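Protein YciF (Escherichia coli, PDB 2GS4) is a homodimeric stress protein of uncertain function, built on a ferritin-like helical bundle related to rubrerythrin and probably able to bind metal. Local coordinates at residues A145-I148 with K149-D152; Q107-E110 with H111-A115; E96-D99 with A100-A104; A43-A46 with H47-E50. All coordinates share one frame; numbering follows the deposited sequence.

All four contacts are short lengths of helix, about two turns each, in one ferritin-like bundle. In chain order they run contact 4 on helix 38-63, contact 3 and then contact 2 on helix 95-126, and contact 1 on helix 130-159. Contacts 1 and 2 have centres about 11 Å apart, and contacts 1 and 4 about 12 Å, so helix 130-159 packs beside both other helices. Contact 3 lies farther out, its centre about 17 Å from that of contact 4 and 16 Å from that of contact 2. Contacts 2 and 4 turn acidic and histidine side chains toward the interior, whereas contact 3 ties down one end of the bundle with an arginine.

Contact 1: A145-I148 with K149-D152; sequences ATDI and KLTD
Ile148 and Asp152 sit one turn apart on helix 130-159 of the ferritin-like bundle, and their side chains run alongside each other up the same flank. The touch is between a branch and a carboxylate oxygen: CG2 of Ile148 comes 3.9 Å from OD1 of Asp152. With chi1 at -65° the Asp152 carboxylate folds back beside its own backbone N, which brings its CG to 3.2 Å from the carbonyl O of Ile148. That oxygen is occupied by the backbone, accepting Asp152 N at 3.0 Å. The acid looks instead to Lys149, whose chain bends at three successive torsions and curls back until NZ is 3.8 Å from OD1 of Asp152, a long salt bridge on the exposed side of the helix. With an alanine here the ammonium of Lys149 would probably lose its neighbouring acid and be freer to swing, and one flank of the Ile148 methyl would be bared. On the face turned to the bundle, the Asp147 side chain runs nearly perpendicular to that of Leu150, OD1 of Asp147 lying 4.2 Å from the methyl CD1 of Leu150. Leucine suits this buried place, where it packs on Ala106 of helix 95-126, while Asp147 lies against Gln107, Glu110 and Ile114 of the same helix. Thr146 OG1 bonds to Glu50 of helix 38-63 and back to the carbonyl of Glu142 in its own helix, and Thr151 OG1 bonds to Gln107. Thr151 N, in turn, reaches Asp147 O at 3.0 Å.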
loop_
_atom_site.group_PDB
_atom_site.type_symbol
_atom_site.label_atom_id
_atom_site.label_comp_id
_atom_site.label_asym_id
_atom_site.label_seq_id
_atom_site.Cartn_x
_atom_site.Cartn_y
_atom_site.Cartn_z
ATOM N N ALA A 145 -1.274 -15.179 12.033
ATOM C CA ALA A 145 -2.297 -15.912 12.777
ATOM C C ALA A 145 -3.634 -15.180 12.682
ATOM O O ALA A 145 -4.694 -15.808 12.600
ATOM C CB ALA A 145 -1.890 -16.076 14.236
ATOM N N THR A 146 -3.589 -13.853 12.699
ATOM C CA THR A 146 -4.817 -13.078 12.596
ATOM C C THR A 146 -5.433 -13.355 11.224
ATOM O O THR A 146 -6.640 -13.530 11.100
ATOM C CB THR A 146 -4.541 -11.562 12.785
ATOM O OG1 THR A 146 -4.122 -11.322 14.136
ATOM C CG2 THR A 146 -5.782 -10.733 12.490
ATOM N N ASP A 147 -4.593 -13.438 10.195
ATOM C CA ASP A 147 -5.092 -13.712 8.859
ATOM C C ASP A 147 -5.723 -15.110 8.781
ATOM O O ASP A 147 -6.786 -15.270 8.186
ATOM C CB ASP A 147 -3.971 -13.567 7.824
ATOM C CG ASP A 147 -4.497 -13.188 6.449
ATOM O OD1 ASP A 147 -5.645 -12.691 6.367
ATOM O OD2 ASP A 147 -3.767 -13.368 5.453
ATOM N N ILE A 148 -5.090 -16.114 9.389
ATOM C CA ILE A 148 -5.636 -17.471 9.360
ATOM C C ILE A 148 -7.001 -17.507 10.045
ATOM O O ILE A 148 -7.904 -18.216 9.602
ATOM C CB ILE A 148 -4.675 -18.483 10.039
ATOM C CG1 ILE A 148 -3.488 -18.757 9.108
ATOM C CG2 ILE A 148 -5.419 -19.797 10.347
ATOM C CD1 ILE A 148 -2.241 -19.266 9.801
ATOM N N LYS A 149 -7.151 -16.742 11.122
ATOM C CA LYS A 149 -8.422 -16.697 11.828
ATOM C C LYS A 149 -9.478 -16.063 10.916
ATOM O O LYS A 149 -10.625 -16.500 10.896
ATOM C CB LYS A 149 -8.267 -15.905 13.133
ATOM C CG LYS A 149 -9.579 -15.604 13.864
ATOM C CD LYS A 149 -10.493 -16.821 13.974
ATOM C CE LYS A 149 -9.992 -17.845 14.980
ATOM N NZ LYS A 149 -8.604 -18.291 14.693
ATOM N N LEU A 150 -9.089 -15.039 10.157
ATOM C CA LEU A 150 -10.015 -14.376 9.235
ATOM C C LEU A 150 -10.462 -15.347 8.150
ATOM O O LEU A 150 -11.605 -15.301 7.699
ATOM C CB LEU A 150 -9.358 -13.144 8.587
ATOM C CG LEU A 150 -9.334 -11.830 9.376
ATOM C CD1 LEU A 150 -8.584 -10.762 8.594
ATOM C CD2 LEU A 150 -10.761 -11.380 9.644
ATOM N N THR A 151 -9.560 -16.228 7.732
ATOM C CA THR A 151 -9.901 -17.206 6.706
ATOM C C THR A 151 -10.875 -18.246 7.253
ATOM O O THR A 151 -11.793 -18.675 6.555
ATOM C CB THR A 151 -8.653 -17.927 6.169
ATOM O OG1 THR A 151 -7.961 -17.067 5.256
ATOM C CG2 THR A 151 -9.044 -19.214 5.458
ATOM N N ASP A 152 -10.670 -18.655 8.503
ATOM C CA ASP A 152 -11.554 -19.631 9.132
ATOM C C ASP A 152 -12.940 -19.008 9.181
ATOM O O ASP A 152 -13.949 -19.677 8.986
ATOM C CB ASP A 152 -11.085 -19.942 10.554
ATOM C CG ASP A 152 -9.737 -20.636 10.585
ATOM O OD1 ASP A 152 -9.044 -20.531 11.619
ATOM O OD2 ASP A 152 -9.371 -21.294 9.586
#

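Contact 2: Q107-E110 with H111-A115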
loop_
_atom_site.group_PDB
_atom_site.type_symbol
_atom_site.label_atom_id
_atom_site.label_comp_id
_atom_site.label_asym_id
_atom_site.label_seq_id
_atom_site.Cartn_x
_atom_site.Cartn_y
_atom_site.Cartn_z
ATOM N N GLN A 107 -8.792 -8.996 5.194
ATOM C CA GLN A 107 -7.713 -9.850 4.710
ATOM C C GLN A 107 -6.767 -9.043 3.812
ATOM O O GLN A 107 -5.586 -9.369 3.695
ATOM C CB GLN A 107 -8.276 -11.052 3.945
ATOM C CG GLN A 107 -9.013 -12.066 4.818
ATOM C CD GLN A 107 -9.648 -13.176 3.988
ATOM O OE1 GLN A 107 -9.391 -14.356 4.206
ATOM N NE2 GLN A 107 -10.475 -12.793 3.028
ATOM N N LYS A 108 -7.297 -8.000 3.173
ATOM C CA LYS A 108 -6.482 -7.135 2.316
ATOM C C LYS A 108 -5.559 -6.336 3.230
ATOM O O LYS A 108 -4.385 -6.127 2.920
ATOM C CB LYS A 108 -7.369 -6.179 1.497
ATOM C CG LYS A 108 -8.123 -6.833 0.331
ATOM C CD LYS A 108 -7.160 -7.323 -0.739
ATOM C CE LYS A 108 -7.901 -7.862 -1.960
ATOM N NZ LYS A 108 -6.943 -8.237 -3.040
ATOM N N VAL A 109 -6.109 -5.877 4.351
ATOM C CA VAL A 109 -5.334 -5.125 5.327
ATOM C C VAL A 109 -4.232 -6.062 5.831
ATOM O O VAL A 109 -3.082 -5.649 5.987
ATOM C CB VAL A 109 -6.236 -4.617 6.505
ATOM C CG1 VAL A 109 -5.376 -4.256 7.725
ATOM C CG2 VAL A 109 -7.020 -3.391 6.066
ATOM N N GLU A 110 -4.560 -7.334 6.037
ATOM C CA GLU A 110 -3.548 -8.279 6.502
ATOM C C GLU A 110 -2.495 -8.587 5.437
ATOM O O GLU A 110 -1.323 -8.755 5.760
ATOM C CB GLU A 110 -4.183 -9.581 7.008
ATOM C CG GLU A 110 -4.972 -9.411 8.311
ATOM C CD GLU A 110 -4.237 -8.569 9.345
ATOM O OE1 GLU A 110 -3.130 -8.957 9.771
ATOM O OE2 GLU A 110 -4.776 -7.513 9.728
ATOM N N HIS A 111 -2.894 -8.654 4.170
ATOM C CA HIS A 111 -1.925 -8.921 3.111
ATOM C C HIS A 111 -0.870 -7.817 3.193
ATOM O O HIS A 111 0.335 -8.082 3.153
ATOM C CB HIS A 111 -2.612 -8.908 1.738
ATOM C CG HIS A 111 -1.673 -9.085 0.582
ATOM N ND1 HIS A 111 -1.728 -10.172 -0.264
ATOM C CD2 HIS A 111 -0.673 -8.298 0.119
ATOM C CE1 HIS A 111 -0.802 -10.047 -1.199
ATOM N NE2 HIS A 111 -0.149 -8.920 -0.991
ATOM N N TYR A 112 -1.333 -6.580 3.338
ATOM C CA TYR A 112 -0.444 -5.432 3.435
ATOM C C TYR A 112 0.445 -5.485 4.681
ATOM O O TYR A 112 1.650 -5.289 4.598
ATOM C CB TYR A 112 -1.259 -4.140 3.459
ATOM C CG TYR A 112 -0.432 -2.874 3.557
ATOM C CD1 TYR A 112 0.162 -2.316 2.427
ATOM C CD2 TYR A 112 -0.265 -2.223 4.778
ATOM C CE1 TYR A 112 0.899 -1.135 2.511
ATOM C CE2 TYR A 112 0.468 -1.045 4.875
ATOM C CZ TYR A 112 1.044 -0.505 3.736
ATOM O OH TYR A 112 1.745 0.676 3.816
ATOM N N GLU A 113 -0.148 -5.750 5.837
ATOM C CA GLU A 113 0.637 -5.783 7.067
ATOM C C GLU A 113 1.707 -6.862 7.076
ATOM O O GLU A 113 2.857 -6.601 7.434
ATOM C CB GLU A 113 -0.295 -5.926 8.266
ATOM C CG GLU A 113 -1.152 -4.687 8.474
ATOM C CD GLU A 113 -0.397 -3.566 9.166
ATOM O OE1 GLU A 113 -0.289 -3.611 10.408
ATOM O OE2 GLU A 113 0.099 -2.652 8.472
ATOM N N ILE A 114 1.336 -8.068 6.663
ATOM C CA ILE A 114 2.274 -9.178 6.605
ATOM C C ILE A 114 3.470 -8.838 5.706
ATOM O O ILE A 114 4.623 -8.992 6.109
ATOM C CB ILE A 114 1.544 -10.451 6.119
ATOM C CG1 ILE A 114 0.634 -10.951 7.248
ATOM C CG2 ILE A 114 2.541 -11.504 5.663
ATOM C CD1 ILE A 114 -0.346 -12.036 6.846
ATOM N N ALA A 115 3.194 -8.356 4.500
ATOM C CA ALA A 115 4.261 -7.986 3.583
ATOM C C ALA A 115 5.125 -6.877 4.189
ATOM O O ALA A 115 6.347 -6.876 4.009
ATOM C CB ALA A 115 3.670 -7.538 2.239
#
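Glu110 and Ile114 make the straightest of the backbone hydrogen bonds in this part of helix 95-126: Ile114 N meets Glu110 O at 2.9 Å, with an angle of 171° at the hydrogen. The same i to i+4 pattern joins His111 N to Gln107 O at 2.8 Å, Tyr112 N to Lys108 O and Glu113 N to Val109 O.

Van der Waals packing surrounds these bonds. The Ile114 branch CG1 folds back beside its own N (chi1 -72°) and lies 3.3 Å from Glu110 O, with CD1 of Ile114 3.6 Å from that oxygen, so the isoleucine probably helps to screen the bond from water. One residue earlier, CG of Glu113 is 3.3 Å from Val109 O and 4.3 Å from the methyl CG1 of Val109. Valine suits this buried place, filling the space against Leu24 of helix 6-33 and Leu81 of helix 76-89.

The charged groups look elsewhere. Lys108 reaches Glu79 of the second subunit in a salt bridge, and His111 packs on Lys74 of that subunit, so this edge of the helix serves the dimer. Glu110 and Glu113, both buried, turn inward and bring their carboxylates close to those of Glu143 and Glu21 respectively. Such a gathering of acids is consistent with the carboxylate-rich metal sites of ferritin-like proteins.

Contact 3: E96-D99 with A100-A104; sequences EVRD and AALIA
The carbonyl oxygen of Val97 is gripped by two backbone donors of the next turn: Ala101 N at 3.2 Å, nearly straight at 162°, and Ala100 N, also at 3.2 Å but weakly, at 121°. Ala100 N is itself shared, since it also bonds to Glu96 O at 3.1 Å from above the carbonyl plane. The small alanine methyls let the helix approach Asn157 of helix 130-159 (Ala100) and Val88 of helix 76-89 (Ala101).

The other flank carries the larger side chains. Leu102 lies across both Arg98 and Asp99: its methyl CD1 is 3.8 Å from CG of Arg98 and 4.0 Å from OD2 of Asp99. Arg98 leaves the helix with CG opposite its own backbone N (chi1 177°) and runs extended as far as NE, its aliphatic stem passing the leucine at a slant and carrying the guanidinium beyond it. There NE bonds to the carbonyl of Ala34, NH1 to that of Ile89 and NH2 to that of Glu93, while OD2 of Asp99 bonds to Thr35. An alanine in place of Leu102 removes the methyl beside the Arg98 stem and would probably leave a gap toward Val88 and Ile89. Ile103, which bonds to Asp99 O through its N at 2.9 Å, packs against Leu40, Leu153 and Ala154.

Arginine suits its place because Ile89 ends helix 76-89 and Ala34 follows directly on helix 6-33, where carbonyls lack helical donors. Its positive charge probably also eases the partial negative charge there, so one residue fastens two helix ends to a third helix.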
loop_
_atom_site.group_PDB
_atom_site.type_symbol
_atom_site.label_atom_id
_atom_site.label_comp_id
_atom_site.label_asym_id
_atom_site.label_seq_id
_atom_site.Cartn_x
_atom_site.Cartn_y
_atom_site.Cartn_z
ATOM N N GLU A 96 -24.711 -12.116 5.511
ATOM C CA GLU A 96 -23.620 -12.870 4.872
ATOM C C GLU A 96 -22.864 -12.150 3.755
ATOM O O GLU A 96 -21.664 -12.383 3.565
ATOM C CB GLU A 96 -24.101 -14.228 4.344
ATOM C CG GLU A 96 -24.443 -15.236 5.433
ATOM C CD GLU A 96 -25.911 -15.212 5.796
ATOM O OE1 GLU A 96 -26.648 -14.389 5.216
ATOM O OE2 GLU A 96 -26.331 -16.016 6.654
ATOM N N VAL A 97 -23.563 -11.298 3.009
ATOM C CA VAL A 97 -22.924 -10.548 1.923
ATOM C C VAL A 97 -21.974 -9.574 2.588
ATOM O O VAL A 97 -20.780 -9.515 2.284
ATOM C CB VAL A 97 -23.958 -9.740 1.117
ATOM C CG1 VAL A 97 -23.309 -9.087 -0.078
ATOM C CG2 VAL A 97 -25.093 -10.651 0.690
ATOM N N ARG A 98 -22.541 -8.814 3.513
ATOM C CA ARG A 98 -21.819 -7.821 4.274
ATOM C C ARG A 98 -20.581 -8.381 4.961
ATOM O O ARG A 98 -19.496 -7.802 4.869
ATOM C CB ARG A 98 -22.755 -7.218 5.315
ATOM C CG ARG A 98 -22.088 -6.221 6.215
ATOM C CD ARG A 98 -23.103 -5.490 7.070
ATOM N NE ARG A 98 -22.490 -4.332 7.709
ATOM C CZ ARG A 98 -22.547 -3.094 7.233
ATOM N NH1 ARG A 98 -21.947 -2.106 7.880
ATOM N NH2 ARG A 98 -23.223 -2.836 6.118
ATOM N N ASP A 99 -20.739 -9.511 5.639
ATOM C CA ASP A 99 -19.632 -10.129 6.357
ATOM C C ASP A 99 -18.536 -10.706 5.449
ATOM O O ASP A 99 -17.360 -10.707 5.814
ATOM C CB ASP A 99 -20.176 -11.198 7.310
ATOM C CG ASP A 99 -21.022 -10.599 8.435
ATOM O OD1 ASP A 99 -21.818 -11.342 9.049
ATOM O OD2 ASP A 99 -20.889 -9.385 8.708
ATOM N N ALA A 100 -18.915 -11.185 4.268
ATOM C CA ALA A 100 -17.942 -11.740 3.327
ATOM C C ALA A 100 -17.018 -10.609 2.892
ATOM O O ALA A 100 -15.802 -10.776 2.801
ATOM C CB ALA A 100 -18.653 -12.330 2.112
ATOM N N ALA A 101 -17.615 -9.455 2.628
ATOM C CA ALA A 101 -16.865 -8.283 2.208
ATOM C C ALA A 101 -16.007 -7.737 3.349
ATOM O O ALA A 101 -14.864 -7.353 3.136
ATOM C CB ALA A 101 -17.819 -7.205 1.710
ATOM N N LEU A 102 -16.551 -7.708 4.558
ATOM C CA LEU A 102 -15.792 -7.194 5.701
ATOM C C LEU A 102 -14.563 -8.056 5.971
ATOM O O LEU A 102 -13.463 -7.544 6.174
ATOM C CB LEU A 102 -16.685 -7.108 6.945
ATOM C CG LEU A 102 -17.748 -6.007 6.841
ATOM C CD1 LEU A 102 -18.700 -6.066 8.035
ATOM C CD2 LEU A 102 -17.068 -4.651 6.771
ATOM N N ILE A 103 -14.744 -9.371 5.933
ATOM C CA ILE A 103 -13.651 -10.303 6.149
ATOM C C ILE A 103 -12.626 -10.147 5.027
ATOM O O ILE A 103 -11.426 -10.073 5.277
ATOM C CB ILE A 103 -14.192 -11.740 6.193
ATOM C CG1 ILE A 103 -15.148 -11.864 7.384
ATOM C CG2 ILE A 103 -13.053 -12.744 6.271
ATOM C CD1 ILE A 103 -15.699 -13.244 7.620
ATOM N N ALA A 104 -13.110 -10.064 3.791
ATOM C CA ALA A 104 -12.231 -9.901 2.639
ATOM C C ALA A 104 -11.452 -8.586 2.723
ATOM O O ALA A 104 -10.261 -8.547 2.415
ATOM C CB ALA A 104 -13.044 -9.958 1.343
#

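Contact 4: A43-A46 with H47-E50; sequences AFHA and HLEE
The Glu49 carboxylate and the His45 imidazole rise in company from successive turns of helix 38-63. From the start of its side chain, CB of Glu49 is 3.6 Å from Ala46 O, and CG, beside the residue's own backbone N, is 3.5 Å from His45 O. The chain then bends at chi2 (-51°) and lifts the carboxylate alongside the imidazole, where OE1 of Glu49 stands 3.7 Å from CE1 of His45 and 4.0 Å from NE2 of His45. Ring and carboxylate planes are 69° apart, and this is proximity rather than a hydrogen bond; the nearby acid would probably favour a protonated ring. Both residues are polar, as suits the outer face of the helix. The ring's other neighbour is Leu48, whose methyl CD2 comes 4.2 Å from ND1 of His45.

Beneath them the backbone is regular. Glu50 N meets Ala46 O at 3.0 Å, and His47 N meets Ala43 O at 2.9 Å.

The remaining side chains face the bundle. Phe44 fits between helix 6-33, at Leu31 and Ala32, and Ala106 of helix 95-126, a broad ring filling the core. His47 turns inward, where its NE2 is hydrogen-bonded to Glu143 of helix 130-159, and packs on Leu28 and Glu110, so this part of helix 38-63 touches all three of the bundle's other long helices.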
loop_
_atom_site.group_PDB
_atom_site.type_symbol
_atom_site.label_atom_id
_atom_site.label_comp_id
_atom_site.label_asym_id
_atom_site.label_seq_id
_atom_site.Cartn_x
_atom_site.Cartn_y
_atom_site.Cartn_z
ATOM N N ALA A 43 -13.324 -10.902 16.658
ATOM C CA ALA A 43 -12.030 -11.029 16.003
ATOM C C ALA A 43 -11.476 -9.636 15.710
ATOM O O ALA A 43 -10.271 -9.409 15.805
ATOM C CB ALA A 43 -12.166 -11.831 14.719
ATOM N N PHE A 44 -12.351 -8.699 15.352
ATOM C CA PHE A 44 -11.903 -7.337 15.076
ATOM C C PHE A 44 -11.493 -6.683 16.398
ATOM O O PHE A 44 -10.511 -5.951 16.459
ATOM C CB PHE A 44 -13.003 -6.494 14.401
ATOM C CG PHE A 44 -13.218 -6.810 12.939
ATOM C CD1 PHE A 44 -12.147 -6.850 12.040
ATOM C CD2 PHE A 44 -14.507 -7.022 12.447
ATOM C CE1 PHE A 44 -12.366 -7.107 10.674
ATOM C CE2 PHE A 44 -14.728 -7.276 11.090
ATOM C CZ PHE A 44 -13.661 -7.314 10.208
ATOM N N HIS A 45 -12.248 -6.952 17.458
ATOM C CA HIS A 45 -11.924 -6.382 18.760
ATOM C C HIS A 45 -10.625 -6.989 19.271
ATOM O O HIS A 45 -9.797 -6.293 19.862
ATOM C CB HIS A 45 -13.053 -6.631 19.764
ATOM C CG HIS A 45 -12.841 -5.963 21.087
ATOM N ND1 HIS A 45 -12.729 -4.594 21.223
ATOM C CD2 HIS A 45 -12.710 -6.474 22.332
ATOM C CE1 HIS A 45 -12.536 -4.294 22.495
ATOM N NE2 HIS A 45 -12.520 -5.418 23.190
ATOM N N ALA A 46 -10.434 -8.282 19.032
ATOM C CA ALA A 46 -9.213 -8.938 19.466
ATOM C C ALA A 46 -8.029 -8.329 18.716
ATOM O O ALA A 46 -6.988 -8.060 19.310
ATOM C CB ALA A 46 -9.289 -10.440 19.202
ATOM N N HIS A 47 -8.187 -8.094 17.416
ATOM C CA HIS A 47 -7.086 -7.529 16.639
ATOM C C HIS A 47 -6.816 -6.079 17.033
ATOM O O HIS A 47 -5.682 -5.601 16.924
ATOM C CB HIS A 47 -7.371 -7.603 15.139
ATOM C CG HIS A 47 -6.157 -7.375 14.291
ATOM N ND1 HIS A 47 -6.229 -6.887 13.007
ATOM C CD2 HIS A 47 -4.842 -7.573 14.548
ATOM C CE1 HIS A 47 -5.007 -6.789 12.506
ATOM N NE2 HIS A 47 -4.150 -7.199 13.422
ATOM N N LEU A 48 -7.856 -5.382 17.491
ATOM C CA LEU A 48 -7.720 -3.997 17.919
ATOM C C LEU A 48 -6.769 -3.953 19.114
ATOM O O LEU A 48 -5.927 -3.059 19.223
ATOM C CB LEU A 48 -9.079 -3.426 18.331
ATOM C CG LEU A 48 -9.033 -2.134 19.155
ATOM C CD1 LEU A 48 -8.139 -1.123 18.462
ATOM C CD2 LEU A 48 -10.436 -1.575 19.349
ATOM N N GLU A 49 -6.916 -4.921 20.010
ATOM C CA GLU A 49 -6.055 -4.980 21.182
ATOM C C GLU A 49 -4.642 -5.370 20.782
ATOM O O GLU A 49 -3.680 -4.719 21.183
ATOM C CB GLU A 49 -6.629 -5.961 22.196
ATOM C CG GLU A 49 -7.981 -5.521 22.716
ATOM C CD GLU A 49 -7.955 -4.085 23.198
ATOM O OE1 GLU A 49 -9.004 -3.411 23.125
ATOM O OE2 GLU A 49 -6.882 -3.629 23.655
ATOM N N GLU A 50 -4.518 -6.414 19.965
ATOM C CA GLU A 50 -3.217 -6.869 19.489
ATOM C C GLU A 50 -2.487 -5.737 18.743
ATOM O O GLU A 50 -1.270 -5.628 18.838
ATOM C CB GLU A 50 -3.408 -8.119 18.598
ATOM C CG GLU A 50 -2.236 -8.517 17.700
ATOM C CD GLU A 50 -2.543 -9.755 16.853
ATOM O OE1 GLU A 50 -2.241 -9.747 15.639
ATOM O OE2 GLU A 50 -3.086 -10.741 17.402
#